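Local coordinates for N-ACETYLMURAMOYL-L-ALANINE AMIDASE CwlV (PDB 1JWQ), which probably cleaves, as a zinc-dependent hydrolase, the amide bond between N-acetylmuramoyl groups and L-alanine in cell-wall peptidoglycan, and is represented here by its catalytic domain, at residues M1-I6 with K72-V77; P45-V50 with E174-K179; Y95-A100 with I123-F128. One frame throughout, in Å; residues are numbered along the deposited sequence.

Interaction 1 of 3, residues M1-I6 with K72-V77; sequences MKVVVI and KANVFV
Two successive N-H groups of segment 72-77 converge on the carbonyl oxygen of Val3: Asn74 N donates to Val3 O at 2.8 Å, while Val75 N adds a longer, weak bond to the same atom. This forked acceptor leads into a parallel pairing inside the mixed sheet of an open alpha-beta-alpha fold, just after helix 61-70 ends in a Schellman motif at Lys72. Asn74 also reaches back with its side chain. Its CG stands beside its own backbone N (chi1 -70°), and OD1 accepts Val3 N at 2.8 Å from a donor 42° above the amide plane. Main chain and side chain of one residue thus take both polar groups of Val3. An alanine in place of Asn74 would probably leave Val3 N without this acceptor and lessen the packing against Lys2, whose CB and CG lie against the amide. Further on, the pairing becomes regular: Val5 N donates to Val75 O at 3.1 Å in an almost straight bond, and Val5 O receives Val77 N at 2.9 Å. Side chains then alternate between two layers. Val4, Ile6, Val75 and Val77 form one face, with helices 158-176 and 102-116 packed on it; here CG2 of Val75 touches both methyls of Val4. On the other face Met136 touches Ala73 and Phe76, and the Phe76 side chain is about 12 Å from the zinc ion, whose ligand His80 follows on the same strand. Val5 serves this face with both branches: CG2 rests on Ala73 CB at 3.6 Å, while CG1, anti to the backbone N, meets the Phe76 ring obliquely, 3.6 Å from CD2.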
loop_
_atom_site.group_PDB
_atom_site.type_symbol
_atom_site.label_atom_id
_atom_site.label_comp_id
_atom_site.label_asym_id
_atom_site.label_seq_id
_atom_site.Cartn_x
_atom_site.Cartn_y
_atom_site.Cartn_z
ATOM N N MET A 1 5.039 19.136 -11.091
ATOM C CA MET A 1 5.494 18.208 -10.015
ATOM C C MET A 1 5.220 16.762 -10.404
ATOM O O MET A 1 4.552 16.491 -11.402
ATOM C CB MET A 1 4.757 18.511 -8.708
ATOM C CG MET A 1 4.933 19.922 -8.195
ATOM S SD MET A 1 3.950 20.190 -6.715
ATOM C CE MET A 1 2.380 20.698 -7.431
ATOM N N LYS A 2 5.745 15.837 -9.609
ATOM C CA LYS A 2 5.526 14.421 -9.858
ATOM C C LYS A 2 4.289 14.013 -9.071
ATOM O O LYS A 2 4.152 14.343 -7.893
ATOM C CB LYS A 2 6.746 13.603 -9.427
ATOM C CG LYS A 2 7.986 13.913 -10.257
ATOM C CD LYS A 2 9.120 12.937 -9.998
ATOM C CE LYS A 2 10.293 13.223 -10.930
ATOM N NZ LYS A 2 11.385 12.219 -10.793
ATOM N N VAL A 3 3.382 13.313 -9.742
ATOM C CA VAL A 3 2.137 12.878 -9.128
ATOM C C VAL A 3 2.254 11.485 -8.534
ATOM O O VAL A 3 2.723 10.553 -9.185
ATOM C CB VAL A 3 0.992 12.902 -10.160
ATOM C CG1 VAL A 3 -0.287 12.380 -9.544
ATOM C CG2 VAL A 3 0.792 14.323 -10.667
ATOM N N VAL A 4 1.813 11.362 -7.288
ATOM C CA VAL A 4 1.853 10.095 -6.572
ATOM C C VAL A 4 0.436 9.708 -6.178
ATOM O O VAL A 4 -0.235 10.449 -5.464
ATOM C CB VAL A 4 2.696 10.217 -5.284
ATOM C CG1 VAL A 4 2.719 8.881 -4.539
ATOM C CG2 VAL A 4 4.103 10.667 -5.630
ATOM N N VAL A 5 -0.026 8.554 -6.646
ATOM C CA VAL A 5 -1.368 8.114 -6.292
ATOM C C VAL A 5 -1.266 6.987 -5.280
ATOM O O VAL A 5 -0.584 5.992 -5.511
ATOM C CB VAL A 5 -2.162 7.646 -7.535
ATOM C CG1 VAL A 5 -3.482 6.998 -7.107
ATOM C CG2 VAL A 5 -2.449 8.839 -8.435
ATOM N N ILE A 6 -1.921 7.180 -4.141
ATOM C CA ILE A 6 -1.928 6.192 -3.075
ATOM C C ILE A 6 -3.339 5.644 -3.013
ATOM O O ILE A 6 -4.303 6.392 -2.846
ATOM C CB ILE A 6 -1.576 6.812 -1.716
ATOM C CG1 ILE A 6 -0.218 7.516 -1.800
ATOM C CG2 ILE A 6 -1.567 5.727 -0.643
ATOM C CD1 ILE A 6 0.952 6.598 -2.080
ATOM N N LYS A 72 -2.287 11.237 -14.786
ATOM C CA LYS A 72 -0.953 10.899 -15.270
ATOM C C LYS A 72 0.028 10.702 -14.121
ATOM O O LYS A 72 1.085 11.329 -14.074
ATOM C CB LYS A 72 -0.436 11.992 -16.210
ATOM C CG LYS A 72 -1.335 12.251 -17.411
ATOM C CD LYS A 72 -0.712 13.254 -18.378
ATOM C CE LYS A 72 -0.411 14.584 -17.703
ATOM N NZ LYS A 72 -1.626 15.206 -17.111
ATOM N N ALA A 73 -0.325 9.820 -13.194
ATOM C CA ALA A 73 0.531 9.559 -12.045
ATOM C C ALA A 73 1.915 9.068 -12.469
ATOM O O ALA A 73 2.061 8.401 -13.491
ATOM C CB ALA A 73 -0.130 8.527 -11.129
ATOM N N ASN A 74 2.928 9.417 -11.685
ATOM C CA ASN A 74 4.284 8.975 -11.964
ATOM C C ASN A 74 4.448 7.601 -11.324
ATOM O O ASN A 74 5.212 6.763 -11.802
ATOM C CB ASN A 74 5.301 9.965 -11.397
ATOM C CG ASN A 74 5.314 11.279 -12.156
ATOM O OD1 ASN A 74 4.381 12.078 -12.059
ATOM N ND2 ASN A 74 6.367 11.501 -12.931
ATOM N N VAL A 75 3.725 7.384 -10.230
ATOM C CA VAL A 75 3.738 6.096 -9.544
ATOM C C VAL A 75 2.383 5.848 -8.906
ATOM O O VAL A 75 1.626 6.780 -8.634
ATOM C CB VAL A 75 4.810 6.013 -8.433
ATOM C CG1 VAL A 75 6.197 6.133 -9.039
ATOM C CG2 VAL A 75 4.572 7.091 -7.385
ATOM N N PHE A 76 2.091 4.576 -8.670
ATOM C CA PHE A 76 0.839 4.165 -8.060
ATOM C C PHE A 76 1.175 3.136 -6.989
ATOM O O PHE A 76 1.917 2.191 -7.238
ATOM C CB PHE A 76 -0.073 3.561 -9.131
ATOM C CG PHE A 76 -1.383 3.038 -8.608
ATOM C CD1 PHE A 76 -1.495 1.724 -8.166
ATOM C CD2 PHE A 76 -2.516 3.851 -8.596
ATOM C CE1 PHE A 76 -2.718 1.220 -7.723
ATOM C CE2 PHE A 76 -3.746 3.360 -8.155
ATOM C CZ PHE A 76 -3.845 2.039 -7.719
ATOM N N VAL A 77 0.650 3.340 -5.791
ATOM C CA VAL A 77 0.896 2.412 -4.697
ATOM C C VAL A 77 -0.427 2.046 -4.053
ATOM O O VAL A 77 -1.150 2.915 -3.564
ATOM C CB VAL A 77 1.803 3.025 -3.607
ATOM C CG1 VAL A 77 2.014 2.017 -2.480
ATOM C CG2 VAL A 77 3.147 3.431 -4.207
#

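Interaction 2 of 3, residues P45-V50 with E174-K179; sequences PKLEVV and EYLDVK
Lys46 and Val178 run past one another in opposite directions, the extended methylenes of the lysine lying alongside the valine. CB of Lys46 is 3.9 Å from Val178 CG1, and further out CD of Lys46 is again 3.9 Å from Val178 CB, so that the aliphatic part of a charged residue packs along the valine. Leu47, the first residue of strand 47-51, comes to the same valine from another direction. Its CG stands beside the backbone N (chi1 -61°), and its side chain and that of Val178 cross obliquely. CD2 of Leu47 settles 3.7 Å from Val178 CG2 and, at 3.8 Å, also touches CD1 of Leu176, so that one methyl bridges two residues of the chain's end. The result joins an edge strand of the sheet to the C-terminus of helix 158-176, where the chain turns out of the helix through a Schellman motif at Asp177 and leads Val178 inward. Helix 26-42 contributes to the same core, since Leu41 also touches Leu47. Asn44 ties the backbones together, accepting from Lys46 N and donating to Val178 O. The charged tips sit at the margin. NZ of Lys46 is 3.5 Å from Lys179 O, a long contact, while NZ of Lys179 turns back to its own segment and forms a salt bridge of 3.0 Å with Glu174 OE1, met on the syn side of the carboxylate. Across the two segments the chemistry is therefore mainly apolar: the direct contact rests on the burial of Leu47, Leu176 and Val178, with Asn44 supplying polar ties, and any electrostatic attraction between Lys46 NZ and Lys179 O is probably weak.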
loop_
_atom_site.group_PDB
_atom_site.type_symbol
_atom_site.label_atom_id
_atom_site.label_comp_id
_atom_site.label_asym_id
_atom_site.label_seq_id
_atom_site.Cartn_x
_atom_site.Cartn_y
_atom_site.Cartn_z
ATOM N N PRO A 45 7.456 19.555 -1.564
ATOM C CA PRO A 45 6.900 20.411 -2.616
ATOM C C PRO A 45 7.111 19.907 -4.048
ATOM O O PRO A 45 6.500 20.418 -4.982
ATOM C CB PRO A 45 7.583 21.756 -2.358
ATOM C CG PRO A 45 8.917 21.355 -1.831
ATOM C CD PRO A 45 8.571 20.227 -0.873
ATOM N N LYS A 46 7.969 18.909 -4.220
ATOM C CA LYS A 46 8.228 18.358 -5.545
ATOM C C LYS A 46 7.195 17.293 -5.892
ATOM O O LYS A 46 7.179 16.764 -7.005
ATOM C CB LYS A 46 9.624 17.737 -5.605
ATOM C CG LYS A 46 10.765 18.722 -5.399
ATOM C CD LYS A 46 12.106 18.017 -5.486
ATOM C CE LYS A 46 13.263 18.975 -5.244
ATOM N NZ LYS A 46 14.570 18.268 -5.359
ATOM N N LEU A 47 6.330 16.986 -4.933
ATOM C CA LEU A 47 5.307 15.966 -5.130
ATOM C C LEU A 47 3.878 16.469 -5.030
ATOM O O LEU A 47 3.578 17.419 -4.310
ATOM C CB LEU A 47 5.486 14.842 -4.106
ATOM C CG LEU A 47 6.792 14.045 -4.119
ATOM C CD1 LEU A 47 6.781 13.067 -2.953
ATOM C CD2 LEU A 47 6.941 13.303 -5.446
ATOM N N GLU A 48 2.997 15.803 -5.763
ATOM C CA GLU A 48 1.579 16.105 -5.749
ATOM C C GLU A 48 0.945 14.769 -5.388
ATOM O O GLU A 48 0.843 13.879 -6.227
ATOM C CB GLU A 48 1.113 16.564 -7.131
ATOM C CG GLU A 48 -0.370 16.861 -7.212
ATOM C CD GLU A 48 -0.768 17.459 -8.546
ATOM O OE1 GLU A 48 -1.983 17.587 -8.794
ATOM O OE2 GLU A 48 0.133 17.807 -9.342
ATOM N N VAL A 49 0.543 14.627 -4.128
ATOM C CA VAL A 49 -0.041 13.378 -3.650
ATOM C C VAL A 49 -1.552 13.326 -3.792
ATOM O O VAL A 49 -2.267 14.216 -3.333
ATOM C CB VAL A 49 0.325 13.140 -2.171
ATOM C CG1 VAL A 49 -0.192 11.782 -1.716
ATOM C CG2 VAL A 49 1.831 13.231 -1.998
ATOM N N VAL A 50 -2.033 12.266 -4.431
ATOM C CA VAL A 50 -3.459 12.087 -4.641
ATOM C C VAL A 50 -3.891 10.730 -4.112
ATOM O O VAL A 50 -3.301 9.710 -4.455
ATOM C CB VAL A 50 -3.815 12.156 -6.139
ATOM C CG1 VAL A 50 -5.300 11.861 -6.335
ATOM C CG2 VAL A 50 -3.468 13.538 -6.696
ATOM N N GLU A 174 12.544 8.031 -2.805
ATOM C CA GLU A 174 13.795 7.543 -3.369
ATOM C C GLU A 174 13.642 7.193 -4.840
ATOM O O GLU A 174 14.480 7.562 -5.655
ATOM C CB GLU A 174 14.286 6.311 -2.603
ATOM C CG GLU A 174 14.723 6.582 -1.172
ATOM C CD GLU A 174 16.070 7.276 -1.080
ATOM O OE1 GLU A 174 16.758 7.405 -2.117
ATOM O OE2 GLU A 174 16.447 7.677 0.041
ATOM N N TYR A 175 12.570 6.484 -5.184
ATOM C CA TYR A 175 12.354 6.095 -6.573
ATOM C C TYR A 175 12.176 7.297 -7.488
ATOM O O TYR A 175 12.727 7.335 -8.590
ATOM C CB TYR A 175 11.125 5.193 -6.713
ATOM C CG TYR A 175 10.925 4.718 -8.138
ATOM C CD1 TYR A 175 11.796 3.791 -8.709
ATOM C CD2 TYR A 175 9.899 5.234 -8.931
ATOM C CE1 TYR A 175 11.655 3.389 -10.040
ATOM C CE2 TYR A 175 9.748 4.841 -10.264
ATOM C CZ TYR A 175 10.631 3.917 -10.808
ATOM O OH TYR A 175 10.489 3.522 -12.120
ATOM N N LEU A 176 11.402 8.277 -7.033
ATOM C CA LEU A 176 11.146 9.471 -7.827
ATOM C C LEU A 176 12.285 10.479 -7.744
ATOM O O LEU A 176 12.258 11.512 -8.410
ATOM C CB LEU A 176 9.832 10.118 -7.390
ATOM C CG LEU A 176 8.593 9.293 -7.752
ATOM C CD1 LEU A 176 7.340 10.005 -7.262
ATOM C CD2 LEU A 176 8.542 9.093 -9.266
ATOM N N ASP A 177 13.281 10.163 -6.922
ATOM C CA ASP A 177 14.456 11.009 -6.759
ATOM C C ASP A 177 14.084 12.461 -6.465
ATOM O O ASP A 177 14.532 13.385 -7.144
ATOM C CB ASP A 177 15.324 10.910 -8.020
ATOM C CG ASP A 177 16.695 11.532 -7.846
ATOM O OD1 ASP A 177 17.249 11.470 -6.726
ATOM O OD2 ASP A 177 17.227 12.066 -8.841
ATOM N N VAL A 178 13.255 12.654 -5.444
ATOM C CA VAL A 178 12.832 13.993 -5.049
ATOM C C VAL A 178 13.211 14.287 -3.599
ATOM O O VAL A 178 12.489 14.987 -2.889
ATOM C CB VAL A 178 11.304 14.180 -5.215
ATOM C CG1 VAL A 178 10.945 14.211 -6.696
ATOM C CG2 VAL A 178 10.555 13.051 -4.511
ATOM N N LYS A 179 14.349 13.753 -3.164
ATOM C CA LYS A 179 14.816 13.976 -1.802
ATOM C C LYS A 179 15.169 15.445 -1.577
ATOM O O LYS A 179 15.254 16.191 -2.576
ATOM C CB LYS A 179 16.037 13.099 -1.514
ATOM C CG LYS A 179 15.710 11.618 -1.397
ATOM C CD LYS A 179 16.953 10.767 -1.186
ATOM C CE LYS A 179 17.748 10.602 -2.471
ATOM N NZ LYS A 179 18.824 9.580 -2.313
#

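Interaction 3 of 3, residues Y95-A100 with I123-F128; sequences YYQRSA and IRYGNF
Tyr96 sits between two backbone hydrogen bonds, its N donating to Arg124 O at 3.1 Å and its O accepting Gly126 N at 2.9 Å. They pair neighbouring parallel strands of a beta-alpha-beta unit, strand 92-96, helix 102-116 and strand 120-125, at the outer side of the sheet. Two edge-to-face (T-shaped) aromatic pairs follow, one on each face. On the face with Tyr95, Phe128 directs its edge at the tyrosine: CE1 of Phe128 lies over the ring, offset toward the rim and 3.5 Å from Tyr95 CG, with the planes at 70°. Phe128 is the N-cap residue of helix 129-132, and its side chain is about 9 Å from the zinc ion. On the other face CG of Tyr96 stands between its backbone N and carbonyl carbon (chi1 73°), and the ring receives the edge of Tyr125 and an off-centre CH-pi contact from Tyr125 CA. Ile123 CG2 touches Tyr96 CD1 at 3.9 Å. The packing is consistent with a glycine at Gly126, where a beta carbon would run into Tyr95 CD2. Among polar side chains, Tyr95 OH bonds to Glu93 and takes a bond of 3.0 Å from a water that Arg124 NH1 reaches weakly, while Arg124 NE is hydrogen-bonded to Arg121 O. Gln97, bent at chi2, lies beside Tyr125 and donates from NE2 to Tyr125 OH at 2.9 Å, the hydroxyl oxygen sitting nearly in the amide plane.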
loop_
_atom_site.group_PDB
_atom_site.type_symbol
_atom_site.label_atom_id
_atom_site.label_comp_id
_atom_site.label_asym_id
_atom_site.label_seq_id
_atom_site.Cartn_x
_atom_site.Cartn_y
_atom_site.Cartn_z
ATOM N N TYR A 95 4.064 -6.523 -4.396
ATOM C CA TYR A 95 3.690 -7.074 -5.696
ATOM C C TYR A 95 3.810 -6.099 -6.860
ATOM O O TYR A 95 3.585 -4.899 -6.710
ATOM C CB TYR A 95 2.241 -7.554 -5.672
ATOM C CG TYR A 95 1.987 -8.744 -4.795
ATOM C CD1 TYR A 95 1.659 -8.592 -3.448
ATOM C CD2 TYR A 95 2.060 -10.031 -5.319
ATOM C CE1 TYR A 95 1.404 -9.702 -2.646
ATOM C CE2 TYR A 95 1.808 -11.141 -4.533
ATOM C CZ TYR A 95 1.480 -10.973 -3.200
ATOM O OH TYR A 95 1.206 -12.078 -2.430
ATOM N N TYR A 96 4.144 -6.640 -8.028
ATOM C CA TYR A 96 4.234 -5.868 -9.262
ATOM C C TYR A 96 3.551 -6.788 -10.274
ATOM O O TYR A 96 3.406 -7.987 -10.013
ATOM C CB TYR A 96 5.691 -5.647 -9.687
ATOM C CG TYR A 96 6.342 -6.893 -10.242
ATOM C CD1 TYR A 96 6.870 -7.867 -9.395
ATOM C CD2 TYR A 96 6.358 -7.140 -11.617
ATOM C CE1 TYR A 96 7.393 -9.057 -9.904
ATOM C CE2 TYR A 96 6.873 -8.322 -12.132
ATOM C CZ TYR A 96 7.387 -9.275 -11.268
ATOM O OH TYR A 96 7.882 -10.449 -11.776
ATOM N N GLN A 97 3.125 -6.249 -11.412
ATOM C CA GLN A 97 2.487 -7.078 -12.437
ATOM C C GLN A 97 3.144 -6.853 -13.788
ATOM O O GLN A 97 3.172 -7.750 -14.628
ATOM C CB GLN A 97 0.985 -6.776 -12.538
ATOM C CG GLN A 97 0.161 -7.812 -13.326
ATOM C CD GLN A 97 0.216 -7.636 -14.841
ATOM O OE1 GLN A 97 0.245 -6.515 -15.354
ATOM N NE2 GLN A 97 0.200 -8.753 -15.565
ATOM N N ARG A 98 3.688 -5.658 -13.987
ATOM C CA ARG A 98 4.339 -5.322 -15.249
ATOM C C ARG A 98 5.834 -5.104 -15.095
ATOM O O ARG A 98 6.307 -4.663 -14.052
ATOM C CB ARG A 98 3.702 -4.069 -15.855
ATOM C CG ARG A 98 2.305 -4.303 -16.390
ATOM C CD ARG A 98 1.569 -3.000 -16.654
ATOM N NE ARG A 98 1.257 -2.284 -15.420
ATOM C CZ ARG A 98 1.889 -1.193 -14.999
ATOM N NH1 ARG A 98 2.879 -0.677 -15.718
ATOM N NH2 ARG A 98 1.524 -0.613 -13.860
ATOM N N SER A 99 6.576 -5.423 -16.147
ATOM C CA SER A 99 8.021 -5.256 -16.131
ATOM C C SER A 99 8.433 -3.837 -15.741
ATOM O O SER A 99 9.356 -3.647 -14.953
ATOM C CB SER A 99 8.603 -5.591 -17.509
ATOM O OG SER A 99 9.995 -5.325 -17.540
ATOM N N ALA A 100 7.743 -2.846 -16.297
ATOM C CA ALA A 100 8.049 -1.443 -16.032
ATOM C C ALA A 100 7.861 -1.024 -14.573
ATOM O O ALA A 100 8.262 0.076 -14.184
ATOM C CB ALA A 100 7.208 -0.547 -16.945
ATOM N N ILE A 123 9.530 -9.659 -3.023
ATOM C CA ILE A 123 8.810 -9.037 -4.127
ATOM C C ILE A 123 8.279 -10.158 -5.005
ATOM O O ILE A 123 9.030 -11.039 -5.420
ATOM C CB ILE A 123 9.752 -8.129 -4.938
ATOM C CG1 ILE A 123 10.331 -7.052 -4.014
ATOM C CG2 ILE A 123 9.003 -7.494 -6.097
ATOM C CD1 ILE A 123 11.490 -6.272 -4.610
ATOM N N ARG A 124 6.982 -10.122 -5.288
ATOM C CA ARG A 124 6.358 -11.176 -6.076
ATOM C C ARG A 124 5.470 -10.655 -7.193
ATOM O O ARG A 124 5.016 -9.514 -7.164
ATOM C CB ARG A 124 5.507 -12.049 -5.152
ATOM C CG ARG A 124 6.174 -12.363 -3.821
ATOM C CD ARG A 124 5.268 -13.189 -2.925
ATOM N NE ARG A 124 6.018 -13.779 -1.822
ATOM C CZ ARG A 124 5.699 -14.924 -1.229
ATOM N NH1 ARG A 124 4.635 -15.602 -1.636
ATOM N NH2 ARG A 124 6.450 -15.397 -0.244
ATOM N N TYR A 125 5.226 -11.510 -8.179
ATOM C CA TYR A 125 4.353 -11.151 -9.277
ATOM C C TYR A 125 2.936 -11.358 -8.770
ATOM O O TYR A 125 2.649 -12.343 -8.089
ATOM C CB TYR A 125 4.593 -12.045 -10.498
ATOM C CG TYR A 125 3.517 -11.907 -11.553
ATOM C CD1 TYR A 125 2.405 -12.753 -11.565
ATOM C CD2 TYR A 125 3.592 -10.911 -12.518
ATOM C CE1 TYR A 125 1.397 -12.606 -12.517
ATOM C CE2 TYR A 125 2.590 -10.752 -13.474
ATOM C CZ TYR A 125 1.498 -11.603 -13.467
ATOM O OH TYR A 125 0.513 -11.447 -14.409
ATOM N N GLY A 126 2.060 -10.413 -9.082
ATOM C CA GLY A 126 0.677 -10.521 -8.665
ATOM C C GLY A 126 -0.218 -9.973 -9.757
ATOM O O GLY A 126 -0.073 -8.817 -10.160
ATOM N N ASN A 127 -1.130 -10.798 -10.255
ATOM C CA ASN A 127 -2.038 -10.354 -11.298
ATOM C C ASN A 127 -3.233 -9.645 -10.679
ATOM O O ASN A 127 -4.342 -10.173 -10.655
ATOM C CB ASN A 127 -2.506 -11.533 -12.153
ATOM C CG ASN A 127 -3.384 -11.092 -13.307
ATOM O OD1 ASN A 127 -3.146 -10.046 -13.915
ATOM N ND2 ASN A 127 -4.395 -11.889 -13.624
ATOM N N PHE A 128 -2.990 -8.437 -10.183
ATOM C CA PHE A 128 -4.028 -7.636 -9.544
ATOM C C PHE A 128 -4.393 -6.464 -10.444
ATOM O O PHE A 128 -3.521 -5.750 -10.936
ATOM C CB PHE A 128 -3.524 -7.136 -8.188
ATOM C CG PHE A 128 -3.028 -8.237 -7.284
ATOM C CD1 PHE A 128 -1.860 -8.076 -6.548
ATOM C CD2 PHE A 128 -3.723 -9.441 -7.182
ATOM C CE1 PHE A 128 -1.384 -9.093 -5.725
ATOM C CE2 PHE A 128 -3.255 -10.467 -6.359
ATOM C CZ PHE A 128 -2.084 -10.292 -5.631
HETATM O O HOH W 1 2.044 -14.758 -3.527
#

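Overall arrangement
Interactions 1 and 2 are neighbours, their centres 8 Å apart, and draw on adjacent strands of one sheet, 2-8 in the first and 47-51 in the second; Lys2 NZ of the first bonds to Leu176 O of the second. Interaction 1 is partly buried and built on backbone bonds within the sheet, whereas interaction 2 is a buried meeting of sheet edge and helix end, where apolar side chains do the work. Interaction 3 lies at the surface, toward the opposite edge of the same sheet. It repeats the parallel pairing of interaction 1, but its side chains meet mostly through aromatic rings, with a water at the margin, where those of interaction 1 are mostly aliphatic, and its Phe128 comes nearer the zinc ion.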